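Local coordinates for protein nonaheme cytochrome C (Desulfovibrio desulfuricans, PDB 1DUW) that carries electrons through covalently bound c-type hemes, nine in all, and probably serves a hydrogenase-linked electron transport pathway of its sulfate-reducing host, at residues A[104-109]-A[113-118]; A[139-144]-A[152-157]; A[172-177]-A[199-204]; A[216-219]-A[223-226]. One frame throughout, in Å; residues are numbered along the deposited sequence.

Contact 1. Residues A[104-109]-A[113-118]. With HEC (heme c), chain D.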
# COMPACT_ATOMS: atom_id res chain seq x y z
N GLN A 104 -3.02 7.96 2.40
CA GLN A 104 -3.94 7.82 1.29
C GLN A 104 -4.99 6.73 1.55
O GLN A 104 -6.16 6.98 1.26
CB GLN A 104 -3.23 7.52 -0.03
CG GLN A 104 -2.39 8.63 -0.62
CD GLN A 104 -3.25 9.74 -1.20
OE1 GLN A 104 -3.91 9.57 -2.23
NE2 GLN A 104 -3.22 10.85 -0.48
N THR A 105 -4.53 5.59 2.05
CA THR A 105 -5.42 4.48 2.31
C THR A 105 -6.34 4.75 3.49
O THR A 105 -7.42 4.17 3.54
CB THR A 105 -4.61 3.19 2.62
OG1 THR A 105 -3.98 3.35 3.90
CG2 THR A 105 -3.52 2.98 1.60
N LYS A 106 -5.92 5.61 4.41
CA LYS A 106 -6.74 5.91 5.58
C LYS A 106 -7.68 7.10 5.39
O LYS A 106 -8.73 7.17 6.03
CB LYS A 106 -5.81 6.23 6.76
CG LYS A 106 -4.99 5.01 7.20
CD LYS A 106 -5.91 3.86 7.56
CE LYS A 106 -5.13 2.59 7.89
NZ LYS A 106 -4.80 1.80 6.66
N GLU A 107 -7.32 8.04 4.54
CA GLU A 107 -8.10 9.24 4.32
C GLU A 107 -9.11 9.19 3.19
O GLU A 107 -10.05 9.99 3.21
CB GLU A 107 -7.13 10.39 3.98
CG GLU A 107 -6.24 10.83 5.13
CD GLU A 107 -5.02 11.58 4.63
OE1 GLU A 107 -5.07 12.11 3.50
OE2 GLU A 107 -4.00 11.63 5.35
N ARG A 108 -8.92 8.34 2.21
CA ARG A 108 -9.81 8.26 1.05
C ARG A 108 -10.87 7.21 1.27
O ARG A 108 -10.58 6.05 1.52
CB ARG A 108 -8.94 8.04 -0.20
CG ARG A 108 -7.91 9.16 -0.32
CD ARG A 108 -6.95 9.01 -1.48
NE ARG A 108 -7.60 8.51 -2.68
CZ ARG A 108 -6.93 8.02 -3.72
NH1 ARG A 108 -5.61 7.97 -3.68
NH2 ARG A 108 -7.59 7.58 -4.77
N ARG A 109 -12.14 7.59 1.20
CA ARG A 109 -13.23 6.65 1.45
C ARG A 109 -13.15 5.37 0.64
O ARG A 109 -13.49 4.29 1.14
CB ARG A 109 -14.58 7.37 1.18
CG ARG A 109 -15.79 6.49 1.41
CD ARG A 109 -17.11 7.25 1.37
NE ARG A 109 -17.40 7.81 0.05
CZ ARG A 109 -17.33 9.12 -0.22
NH1 ARG A 109 -16.97 10.00 0.71
NH2 ARG A 109 -17.60 9.61 -1.43
N GLY A 113 -12.09 1.41 3.39
CA GLY A 113 -12.92 0.28 3.84
C GLY A 113 -12.01 -0.95 3.91
O GLY A 113 -11.81 -1.55 4.97
N CYS A 114 -11.42 -1.32 2.79
CA CYS A 114 -10.52 -2.47 2.83
C CYS A 114 -9.34 -2.26 3.77
O CYS A 114 -8.89 -3.15 4.48
CB CYS A 114 -9.95 -2.72 1.44
SG CYS A 114 -11.14 -3.35 0.24
N HIS A 115 -8.83 -1.03 3.73
CA HIS A 115 -7.66 -0.76 4.57
C HIS A 115 -8.02 -0.64 6.03
O HIS A 115 -7.14 -0.52 6.88
CB HIS A 115 -6.92 0.50 4.06
CG HIS A 115 -6.10 -0.01 2.91
ND1 HIS A 115 -4.91 -0.67 3.11
CD2 HIS A 115 -6.32 0.01 1.58
CE1 HIS A 115 -4.40 -1.03 1.95
NE2 HIS A 115 -5.25 -0.61 1.03
N ALA A 116 -9.31 -0.68 6.35
CA ALA A 116 -9.58 -0.67 7.79
C ALA A 116 -9.40 -2.11 8.28
O ALA A 116 -9.22 -2.40 9.47
CB ALA A 116 -10.99 -0.20 8.09
N ILE A 117 -9.47 -3.05 7.34
CA ILE A 117 -9.36 -4.44 7.78
C ILE A 117 -8.11 -5.16 7.29
O ILE A 117 -7.88 -6.33 7.63
CB ILE A 117 -10.60 -5.24 7.31
CG1 ILE A 117 -10.77 -5.31 5.80
CG2 ILE A 117 -11.83 -4.66 8.01
CD1 ILE A 117 -11.74 -6.36 5.32
N VAL A 118 -7.31 -4.47 6.50
CA VAL A 118 -6.11 -5.10 5.98
C VAL A 118 -4.87 -4.84 6.82
O VAL A 118 -4.55 -3.72 7.18
CB VAL A 118 -5.79 -4.60 4.54
CG1 VAL A 118 -4.39 -5.02 4.14
CG2 VAL A 118 -6.80 -5.12 3.54
FE HEC D . -5.01 -1.27 -1.06
CHA HEC D . -2.21 -2.98 -0.10
CHB HEC D . -3.13 1.61 -1.48
CHC HEC D . -7.87 0.49 -2.02
CHD HEC D . -6.91 -4.11 -0.64
NA HEC D . -3.07 -0.78 -0.84
C1A HEC D . -2.09 -1.65 -0.43
C2A HEC D . -0.84 -0.93 -0.39
C3A HEC D . -1.10 0.36 -0.79
C4A HEC D . -2.52 0.45 -1.07
CMA HEC D . -0.18 1.56 -0.73
CAA HEC D . 0.48 -1.55 0.08
CBA HEC D . 0.54 -1.84 1.58
CGA HEC D . 0.78 -0.59 2.39
O1A HEC D . 1.75 0.15 2.13
O2A HEC D . -0.04 -0.32 3.30
NB HEC D . -5.41 0.62 -1.62
C1B HEC D . -4.48 1.62 -1.72
C2B HEC D . -5.17 2.83 -2.16
C3B HEC D . -6.49 2.53 -2.31
C4B HEC D . -6.65 1.13 -1.97
CMB HEC D . -4.45 4.15 -2.30
CAB HEC D . -7.65 3.43 -2.69
CBB HEC D . -7.50 4.14 -4.04
NC HEC D . -6.98 -1.73 -1.27
C1C HEC D . -7.95 -0.84 -1.68
C2C HEC D . -9.21 -1.55 -1.72
C3C HEC D . -8.97 -2.84 -1.33
C4C HEC D . -7.55 -2.96 -1.05
CMC HEC D . -10.43 -0.94 -2.38
CAC HEC D . -10.01 -3.91 -1.08
CBC HEC D . -10.82 -4.24 -2.33
ND HEC D . -4.64 -3.17 -0.48
C1D HEC D . -5.58 -4.17 -0.33
C2D HEC D . -4.89 -5.35 0.17
C3D HEC D . -3.56 -5.06 0.18
C4D HEC D . -3.41 -3.65 -0.10
CMD HEC D . -5.55 -6.62 0.63
CAD HEC D . -2.42 -6.05 0.41
CBD HEC D . -1.71 -5.86 1.75
CGD HEC D . -0.41 -6.67 1.76
O1D HEC D . 0.48 -6.40 0.91
O2D HEC D . -0.51 -7.85 2.18
O HOH W 1 -3.86 -1.34 5.92
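Thr105, near the end of helix 97-107, comes abreast of His115 in the short, weakly bonded helical turn 114-117, with the CA atoms 6.1 Å apart, and the chain between them leaves helical geometry at Arg108. The two side chains point at each other and cross at about a right angle. Thr105 CB lies over one face of the imidazole in a CH-pi contact, 3.8 Å from the centroid of the His115 ring, 20° off its normal and displaced toward the rim. A chi1 of 70° sets OG1 between the backbone N and the carbonyl carbon, where it hydrogen-bonds to Glu102 O, and turns the methyl to the porphyrin: Thr105 CG2 is 3.4 Å from heme CHB. Threonine thus spends its hydroxyl on its own helix and offers carbon to ring and cofactor.

His115 NE2 binds the heme iron at 2.2 Å. On the same ring, His115 ND1 donates to a water at 3.1 Å, which in turn donates to Val118 O, so the imidazole is steadied at both nitrogens. Lys106 leaves its helix pointing away, but bends at chi2 and chi4 bring Lys106 NZ back to a weak hydrogen bond with His115 O at 3.3 Å. Heme CBB lies over one face of the Arg108 guanidinium, whose NH2 forms salt bridges with Asp211 and Glu110. Cys114 SG is joined to heme CAC by a thioether bond of 1.8 Å. With Cys111, also linked covalently to this heme, Cys114 and His115 complete the CXXCH motif of c-type cytochromes, here in a bis-histidine heme whose other axial ligand is His218.

Contact 2. Residues A[139-144]-A[152-157]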
# COMPACT_ATOMS: atom_id res chain seq x y z
N PRO A 139 25.83 -2.16 -13.39
CA PRO A 139 26.53 -2.03 -12.11
C PRO A 139 27.26 -0.68 -12.02
O PRO A 139 27.29 -0.05 -10.97
CB PRO A 139 27.58 -3.15 -12.11
CG PRO A 139 27.06 -4.15 -13.09
CD PRO A 139 26.30 -3.35 -14.12
N GLU A 140 27.85 -0.29 -13.15
CA GLU A 140 28.56 0.97 -13.28
C GLU A 140 27.63 2.14 -12.99
O GLU A 140 27.95 3.03 -12.21
CB GLU A 140 29.14 1.14 -14.69
CG GLU A 140 30.25 2.16 -14.80
CD GLU A 140 31.13 2.18 -13.56
OE1 GLU A 140 31.37 1.10 -12.98
OE2 GLU A 140 31.57 3.28 -13.17
N GLN A 141 26.45 2.13 -13.61
CA GLN A 141 25.50 3.22 -13.37
C GLN A 141 25.09 3.24 -11.91
O GLN A 141 24.92 4.27 -11.24
CB GLN A 141 24.31 3.05 -14.31
CG GLN A 141 24.66 3.14 -15.80
CD GLN A 141 23.40 2.99 -16.62
OE1 GLN A 141 23.10 3.82 -17.49
NE2 GLN A 141 22.64 1.94 -16.34
N MET A 142 24.95 2.01 -11.38
CA MET A 142 24.60 1.91 -9.96
C MET A 142 25.71 2.56 -9.15
O MET A 142 25.46 3.35 -8.24
CB MET A 142 24.42 0.45 -9.52
CG MET A 142 24.33 0.34 -8.00
SD MET A 142 22.75 0.95 -7.41
CE MET A 142 22.61 0.15 -5.81
N GLN A 143 26.95 2.22 -9.49
CA GLN A 143 28.08 2.82 -8.78
C GLN A 143 28.05 4.35 -8.87
O GLN A 143 28.18 5.01 -7.84
CB GLN A 143 29.40 2.27 -9.32
CG GLN A 143 29.67 0.83 -8.89
CD GLN A 143 29.74 0.70 -7.38
OE1 GLN A 143 30.52 1.37 -6.70
NE2 GLN A 143 28.90 -0.17 -6.83
N GLN A 144 27.87 4.92 -10.05
CA GLN A 144 27.83 6.37 -10.26
C GLN A 144 26.65 7.01 -9.54
O GLN A 144 26.77 8.07 -8.92
CB GLN A 144 27.82 6.68 -11.76
CG GLN A 144 29.08 6.35 -12.54
CD GLN A 144 28.96 6.70 -14.01
OE1 GLN A 144 28.05 6.27 -14.73
NE2 GLN A 144 29.88 7.52 -14.51
N PRO A 152 22.61 13.37 -15.34
CA PRO A 152 21.16 13.61 -15.32
C PRO A 152 20.49 12.93 -16.50
O PRO A 152 19.44 12.31 -16.36
CB PRO A 152 21.05 15.13 -15.46
CG PRO A 152 22.32 15.65 -14.89
CD PRO A 152 23.37 14.63 -15.18
N ASP A 153 21.10 13.02 -17.68
CA ASP A 153 20.44 12.37 -18.82
C ASP A 153 20.35 10.86 -18.60
O ASP A 153 19.32 10.29 -18.99
CB ASP A 153 21.10 12.72 -20.14
CG ASP A 153 22.56 12.41 -20.35
OD1 ASP A 153 23.29 11.98 -19.42
OD2 ASP A 153 23.02 12.59 -21.51
N GLN A 154 21.35 10.20 -18.01
CA GLN A 154 21.23 8.74 -17.83
C GLN A 154 20.19 8.40 -16.79
O GLN A 154 19.42 7.44 -16.91
CB GLN A 154 22.60 8.16 -17.48
CG GLN A 154 23.58 8.23 -18.65
CD GLN A 154 24.83 7.42 -18.38
OE1 GLN A 154 25.93 7.76 -18.81
NE2 GLN A 154 24.67 6.32 -17.65
N ASN A 155 20.13 9.22 -15.74
CA ASN A 155 19.13 9.06 -14.69
C ASN A 155 17.73 9.16 -15.28
O ASN A 155 16.91 8.25 -15.13
CB ASN A 155 19.35 10.14 -13.63
CG ASN A 155 18.50 9.90 -12.40
OD1 ASN A 155 17.28 9.73 -12.51
ND2 ASN A 155 19.16 9.88 -11.25
N GLU A 156 17.45 10.26 -15.98
CA GLU A 156 16.17 10.49 -16.63
C GLU A 156 15.80 9.34 -17.55
O GLU A 156 14.68 8.87 -17.60
CB GLU A 156 16.19 11.78 -17.47
CG GLU A 156 14.92 11.98 -18.28
CD GLU A 156 15.08 11.67 -19.76
OE1 GLU A 156 14.04 11.53 -20.45
OE2 GLU A 156 16.24 11.55 -20.21
N ALA A 157 16.79 8.88 -18.31
CA ALA A 157 16.54 7.78 -19.23
C ALA A 157 16.22 6.50 -18.46
O ALA A 157 15.35 5.73 -18.88
CB ALA A 157 17.74 7.60 -20.14
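Two consecutive helices, 139-146 and 152-165, are joined by a short connection on the surface of the chain, and Gln141 meets Gln154 in the gap between them. Their CA atoms are 8.3 Å apart, too far for the backbones to touch, so the contact is made by long side chains alone. Both glutamines point toward the other helix and run extended beyond CG (chi2 -179° in Gln141, -169° in Gln154), which carries each amide into the space between the helices. The chains approach at a slant, and the amide planes stand 40° apart, neither stacked nor coplanar. As modelled, Gln141 OE1 lies 3.0 Å from Gln154 NE2, although the terminal atoms of Gln141 may well be exchanged. Gln154 NE2 also rests 3.7 Å from Gln141 CG, so that the amide lies against the aliphatic stem of its partner as well as near its head. One turn further along, Gln144 points the same way, but its OE1 stays 4.5 Å from Gln154 NE2, and its side chain touches Leu150 in the connection.

Other faces of the helices are tied to the body of the protein: Met142 is buried against Ala29, Pro32 and Met137, Gln143 NE2 hydrogen-bonds to Asn24 O, and Asn155 OD1 accepts from Val15 N. The nearest heme is about 13 Å from the Gln141 side chain. Glutamine suits this partly exposed seam, since an uncharged amide can donate and accept and is at ease beside water. With just 93 Å² buried and neither charge nor apolar core involved, any hold between the helices here is slight.

Contact 3. Residues A[172-177]-A[199-204]. With HEC (heme c), chain J.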
# COMPACT_ATOMS: atom_id res chain seq x y z
N LEU A 172 -7.97 -10.63 -10.35
CA LEU A 172 -9.07 -11.56 -10.55
C LEU A 172 -10.33 -10.70 -10.72
O LEU A 172 -10.48 -9.74 -9.96
CB LEU A 172 -9.29 -12.48 -9.37
CG LEU A 172 -8.41 -13.67 -9.05
CD1 LEU A 172 -9.23 -14.75 -8.36
CD2 LEU A 172 -7.75 -14.25 -10.30
N THR A 173 -11.19 -11.04 -11.67
CA THR A 173 -12.43 -10.29 -11.81
C THR A 173 -13.39 -10.74 -10.71
O THR A 173 -13.21 -11.83 -10.15
CB THR A 173 -13.13 -10.54 -13.15
OG1 THR A 173 -13.76 -11.83 -13.08
CG2 THR A 173 -12.13 -10.60 -14.29
N ALA A 174 -14.42 -9.94 -10.43
CA ALA A 174 -15.40 -10.36 -9.42
C ALA A 174 -16.15 -11.60 -9.92
O ALA A 174 -16.70 -12.38 -9.14
CB ALA A 174 -16.32 -9.22 -9.04
N MET A 175 -16.13 -11.81 -11.25
CA MET A 175 -16.73 -12.98 -11.87
C MET A 175 -15.83 -14.19 -11.58
O MET A 175 -16.16 -15.36 -11.75
CB MET A 175 -16.91 -12.82 -13.37
CG MET A 175 -17.97 -11.83 -13.81
SD MET A 175 -19.66 -12.32 -13.45
CE MET A 175 -19.62 -14.06 -13.84
N GLN A 176 -14.62 -13.89 -11.10
CA GLN A 176 -13.73 -15.01 -10.77
C GLN A 176 -13.93 -15.47 -9.34
O GLN A 176 -13.32 -16.45 -8.89
CB GLN A 176 -12.28 -14.63 -11.08
CG GLN A 176 -11.90 -15.24 -12.43
CD GLN A 176 -10.66 -14.62 -13.05
OE1 GLN A 176 -9.81 -15.37 -13.54
NE2 GLN A 176 -10.61 -13.30 -13.02
N GLY A 177 -14.80 -14.79 -8.60
CA GLY A 177 -15.08 -15.25 -7.23
C GLY A 177 -16.52 -15.74 -7.23
O GLY A 177 -17.21 -15.58 -8.24
N ARG A 199 -21.17 -8.87 -5.90
CA ARG A 199 -21.51 -7.44 -5.98
C ARG A 199 -20.54 -6.65 -5.12
O ARG A 199 -20.06 -5.57 -5.48
CB ARG A 199 -22.95 -7.16 -5.54
CG ARG A 199 -23.41 -5.73 -5.82
CD ARG A 199 -24.46 -5.25 -4.84
NE ARG A 199 -23.96 -5.08 -3.47
CZ ARG A 199 -23.12 -4.11 -3.14
NH1 ARG A 199 -22.72 -3.27 -4.08
NH2 ARG A 199 -22.69 -3.98 -1.89
N HIS A 200 -20.21 -7.18 -3.94
CA HIS A 200 -19.27 -6.45 -3.10
C HIS A 200 -17.94 -6.20 -3.78
O HIS A 200 -17.42 -5.09 -3.85
CB HIS A 200 -18.96 -7.26 -1.84
CG HIS A 200 -19.86 -6.96 -0.70
ND1 HIS A 200 -21.19 -7.35 -0.66
CD2 HIS A 200 -19.61 -6.29 0.45
CE1 HIS A 200 -21.73 -6.94 0.46
NE2 HIS A 200 -20.79 -6.32 1.11
N MET A 201 -17.36 -7.28 -4.29
CA MET A 201 -16.06 -7.17 -4.95
C MET A 201 -16.07 -6.20 -6.12
O MET A 201 -15.13 -5.44 -6.37
CB MET A 201 -15.68 -8.57 -5.44
CG MET A 201 -14.28 -8.65 -6.03
SD MET A 201 -13.05 -8.94 -4.72
CE MET A 201 -12.48 -7.24 -4.53
N ALA A 202 -17.18 -6.28 -6.87
CA ALA A 202 -17.24 -5.43 -8.07
C ALA A 202 -17.37 -3.96 -7.72
O ALA A 202 -16.75 -3.11 -8.36
CB ALA A 202 -18.38 -5.91 -8.96
N SER A 203 -18.18 -3.67 -6.70
CA SER A 203 -18.37 -2.29 -6.25
C SER A 203 -17.05 -1.75 -5.72
O SER A 203 -16.64 -0.65 -6.10
CB SER A 203 -19.47 -2.24 -5.19
OG SER A 203 -19.51 -1.05 -4.44
N LEU A 204 -16.38 -2.54 -4.86
CA LEU A 204 -15.10 -2.14 -4.28
C LEU A 204 -14.05 -1.86 -5.35
O LEU A 204 -13.31 -0.88 -5.24
CB LEU A 204 -14.56 -3.22 -3.31
CG LEU A 204 -15.27 -3.27 -1.95
CD1 LEU A 204 -14.97 -4.55 -1.18
CD2 LEU A 204 -14.92 -2.06 -1.09
FE HEC J . -20.72 -5.18 3.02
CHA HEC J . -23.15 -3.18 1.62
CHB HEC J . -23.17 -7.39 4.14
CHC HEC J . -18.27 -7.28 4.30
CHD HEC J . -18.26 -3.08 1.80
NA HEC J . -22.73 -5.28 2.89
C1A HEC J . -23.51 -4.33 2.29
C2A HEC J . -24.89 -4.74 2.45
C3A HEC J . -24.91 -5.91 3.16
C4A HEC J . -23.54 -6.26 3.44
CMA HEC J . -26.14 -6.63 3.68
CAA HEC J . -26.03 -4.15 1.59
CBA HEC J . -25.87 -4.46 0.11
CGA HEC J . -25.45 -5.86 -0.25
O1A HEC J . -26.02 -6.84 0.27
O2A HEC J . -24.61 -6.02 -1.16
NB HEC J . -20.72 -6.96 3.99
C1B HEC J . -21.84 -7.67 4.36
C2B HEC J . -21.39 -8.84 5.08
C3B HEC J . -20.03 -8.80 5.13
C4B HEC J . -19.60 -7.61 4.44
CMB HEC J . -22.33 -9.89 5.62
CAB HEC J . -19.00 -9.81 5.60
CBB HEC J . -19.30 -11.25 5.19
NC HEC J . -18.70 -5.18 3.03
C1C HEC J . -17.91 -6.13 3.64
C2C HEC J . -16.53 -5.74 3.47
C3C HEC J . -16.51 -4.56 2.77
C4C HEC J . -17.89 -4.26 2.40
CMC HEC J . -15.45 -6.50 4.22
CAC HEC J . -15.36 -3.66 2.37
CBC HEC J . -13.99 -4.34 2.22
ND HEC J . -20.72 -3.49 1.92
C1D HEC J . -19.59 -2.81 1.54
C2D HEC J . -20.02 -1.65 0.78
C3D HEC J . -21.37 -1.55 0.94
C4D HEC J . -21.83 -2.77 1.56
CMD HEC J . -19.01 -0.60 0.37
CAD HEC J . -22.28 -0.37 0.61
CBD HEC J . -22.82 -0.40 -0.82
CGD HEC J . -21.72 -0.22 -1.84
O1D HEC J . -21.22 0.91 -2.03
O2D HEC J . -21.37 -1.22 -2.51
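Apolar packing alone joins the two segments: Ala174, in a 3-10 turn, presses its methyl onto helix 197-208. Ala174 CB lies 3.7 Å from Met201 CG and 3.9 Å from Ala202 CB, a small methyl set against the helix surface, where the CA atoms of Ala174 and Ala202 come within 5.4 Å. Met201 CG is anti to the backbone N (chi1 -174°), which lays the stem beside Ala174, while bends at chi2 and chi3 carry its end away toward Leu224 and another heme.

Metal coordination occupies another side of the helix. His200 NE2 binds iron at 2.2 Å, paired with His271 in bis-histidine ligation, the arrangement of class III cytochromes c, and His200 ND1 is held by Thr196 O.

Hydrogen bonds gather on the propionates of this heme. Arg199 grips both carboxylates: its NE and NH2 reach heme O2A at 2.6 and 2.9 Å, its NH1 and NH2 reach heme O2D at 2.9 and 3.1 Å. Arginine suits this double anion because it offers several N-H groups in one plane. Ser203 OG adds a third side-chain donor to O2D. Arg198, by contrast, hydrogen-bonds back to Ala174 O and Gly177 O.

Contact 4. Residues A[216-219]-A[223-226]. With HEC (heme c), chain D.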
# COMPACT_ATOMS: atom_id res chain seq x y z
N ALA A 216 -0.36 0.06 -8.28
CA ALA A 216 1.04 -0.32 -8.09
C ALA A 216 1.20 -1.29 -6.92
O ALA A 216 1.98 -2.25 -6.99
CB ALA A 216 1.92 0.89 -7.82
N PHE A 217 0.49 -1.07 -5.82
CA PHE A 217 0.68 -1.98 -4.67
C PHE A 217 -0.20 -3.21 -4.63
O PHE A 217 0.12 -4.14 -3.85
CB PHE A 217 0.53 -1.14 -3.38
CG PHE A 217 1.79 -0.31 -3.15
CD1 PHE A 217 1.90 0.96 -3.68
CD2 PHE A 217 2.85 -0.84 -2.42
CE1 PHE A 217 3.04 1.72 -3.49
CE2 PHE A 217 4.00 -0.08 -2.22
CZ PHE A 217 4.11 1.19 -2.77
N HIS A 218 -1.27 -3.29 -5.41
CA HIS A 218 -2.13 -4.48 -5.47
C HIS A 218 -1.54 -5.26 -6.64
O HIS A 218 -2.16 -5.28 -7.70
CB HIS A 218 -3.57 -4.13 -5.76
CG HIS A 218 -4.19 -3.16 -4.82
ND1 HIS A 218 -5.29 -2.41 -5.15
CD2 HIS A 218 -3.86 -2.82 -3.55
CE1 HIS A 218 -5.65 -1.64 -4.13
NE2 HIS A 218 -4.79 -1.88 -3.18
N ASN A 219 -0.33 -5.79 -6.43
CA ASN A 219 0.35 -6.36 -7.59
C ASN A 219 0.29 -7.85 -7.80
O ASN A 219 1.16 -8.37 -8.52
CB ASN A 219 1.82 -5.89 -7.49
CG ASN A 219 2.27 -6.00 -6.05
OD1 ASN A 219 2.80 -5.03 -5.49
ND2 ASN A 219 2.05 -7.18 -5.47
N THR A 223 -4.64 -10.31 -5.09
CA THR A 223 -4.45 -9.48 -3.91
C THR A 223 -5.69 -8.99 -3.21
O THR A 223 -5.80 -9.02 -1.98
CB THR A 223 -3.61 -8.23 -4.28
OG1 THR A 223 -2.35 -8.68 -4.77
CG2 THR A 223 -3.39 -7.40 -3.03
N LEU A 224 -6.65 -8.52 -4.01
CA LEU A 224 -7.87 -7.98 -3.40
C LEU A 224 -8.65 -9.08 -2.70
O LEU A 224 -9.33 -8.82 -1.71
CB LEU A 224 -8.62 -7.22 -4.49
CG LEU A 224 -7.83 -6.02 -5.06
CD1 LEU A 224 -8.69 -5.22 -6.03
CD2 LEU A 224 -7.29 -5.17 -3.92
N CYS A 225 -8.54 -10.32 -3.17
CA CYS A 225 -9.24 -11.39 -2.46
C CYS A 225 -8.70 -11.53 -1.03
O CYS A 225 -9.44 -11.88 -0.11
CB CYS A 225 -9.07 -12.74 -3.15
SG CYS A 225 -9.44 -12.75 -4.92
N ALA A 226 -7.41 -11.30 -0.84
CA ALA A 226 -6.71 -11.39 0.43
C ALA A 226 -7.16 -10.34 1.43
O ALA A 226 -6.85 -10.38 2.62
CB ALA A 226 -5.20 -11.24 0.23
FE HEC D . -5.01 -1.27 -1.06
CHA HEC D . -2.21 -2.98 -0.10
CHB HEC D . -3.13 1.61 -1.48
CHC HEC D . -7.87 0.49 -2.02
CHD HEC D . -6.91 -4.11 -0.64
NA HEC D . -3.07 -0.78 -0.84
C1A HEC D . -2.09 -1.65 -0.43
C2A HEC D . -0.84 -0.93 -0.39
C3A HEC D . -1.10 0.36 -0.79
C4A HEC D . -2.52 0.45 -1.07
CMA HEC D . -0.18 1.56 -0.73
CAA HEC D . 0.48 -1.55 0.08
CBA HEC D . 0.54 -1.84 1.58
CGA HEC D . 0.78 -0.59 2.39
O1A HEC D . 1.75 0.15 2.13
O2A HEC D . -0.04 -0.32 3.30
NB HEC D . -5.41 0.62 -1.62
C1B HEC D . -4.48 1.62 -1.72
C2B HEC D . -5.17 2.83 -2.16
C3B HEC D . -6.49 2.53 -2.31
C4B HEC D . -6.65 1.13 -1.97
CMB HEC D . -4.45 4.15 -2.30
CAB HEC D . -7.65 3.43 -2.69
CBB HEC D . -7.50 4.14 -4.04
NC HEC D . -6.98 -1.73 -1.27
C1C HEC D . -7.95 -0.84 -1.68
C2C HEC D . -9.21 -1.55 -1.72
C3C HEC D . -8.97 -2.84 -1.33
C4C HEC D . -7.55 -2.96 -1.05
CMC HEC D . -10.43 -0.94 -2.38
CAC HEC D . -10.01 -3.91 -1.08
CBC HEC D . -10.82 -4.24 -2.33
ND HEC D . -4.64 -3.17 -0.48
C1D HEC D . -5.58 -4.17 -0.33
C2D HEC D . -4.89 -5.35 0.17
C3D HEC D . -3.56 -5.06 0.18
C4D HEC D . -3.41 -3.65 -0.10
CMD HEC D . -5.55 -6.62 0.63
CAD HEC D . -2.42 -6.05 0.41
CBD HEC D . -1.71 -5.86 1.75
CGD HEC D . -0.41 -6.67 1.76
O1D HEC D . 0.48 -6.40 0.91
O2D HEC D . -0.51 -7.85 2.18
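The imidazole of His218 and the isobutyl group of Leu224 cross at about a right angle, with one leucine methyl laid over the ring. Leu224 CD2 sits 3.8 Å from the centroid of the His218 ring and 17° off its normal, a CH-pi contact shifted toward the rim, where ND1 is the nearest ring atom. The same methyl also meets the porphyrin, at 3.5 Å from heme CHD to Leu224 CD2, so it wedges into the corner between axial ligand and macrocycle. A branched apolar side chain fits there because one methyl can serve two surfaces.

His218 stands upright on the heme, its NE2 bound to the iron at 2.2 Å. It is the centre of an inverse gamma turn just beyond helix 212-217, a sharp bend consistent with the ring being turned toward the metal. Beside it, Phe217 CB rests on the porphyrin at 3.3 Å from heme C2A, and the phenyl ring extends past the edge, with heme CMA over one face; it also meets the ring of Trp126. Thr223 points toward His218 too. Thr223 CG2, anti to the backbone N, is 3.8 Å from heme CAD, while OG1 is occupied by Lys220 O, so the methyl serves the cofactor and the hydroxyl the local backbone.

Helix 197-208 closes in behind, with Ile208 on His218, and Met201 and Met205 on Leu224. Next along the chain, Cys225 is covalently bound to a different heme. The arrangement is that of a distal histidine site in a multiheme class III cytochrome c, with His115 as the other axial ligand of the same iron.

In the fold
Contacts 1 and 4 share one heme: its iron takes His115 from residues 113-118 and His218 from residues 216-219, which come from two different class III cytochrome c-like parts of the chain. Their centres are 13 Å apart, and the nearest protein atoms about 4 Å. Contact 3 serves another heme but touches both: Leu204 CD2 lies 4.2 Å from Cys114 SG, and Met201 CE lies 3.9 Å from Leu224 CB. Helix 197-208 therefore packs among three neighbouring heme sites, since Cys225 of contact 4 is bound to a third. Contact 2 stands apart, its nearest atoms about 18 Å from contact 4 and about 30 Å from contact 3.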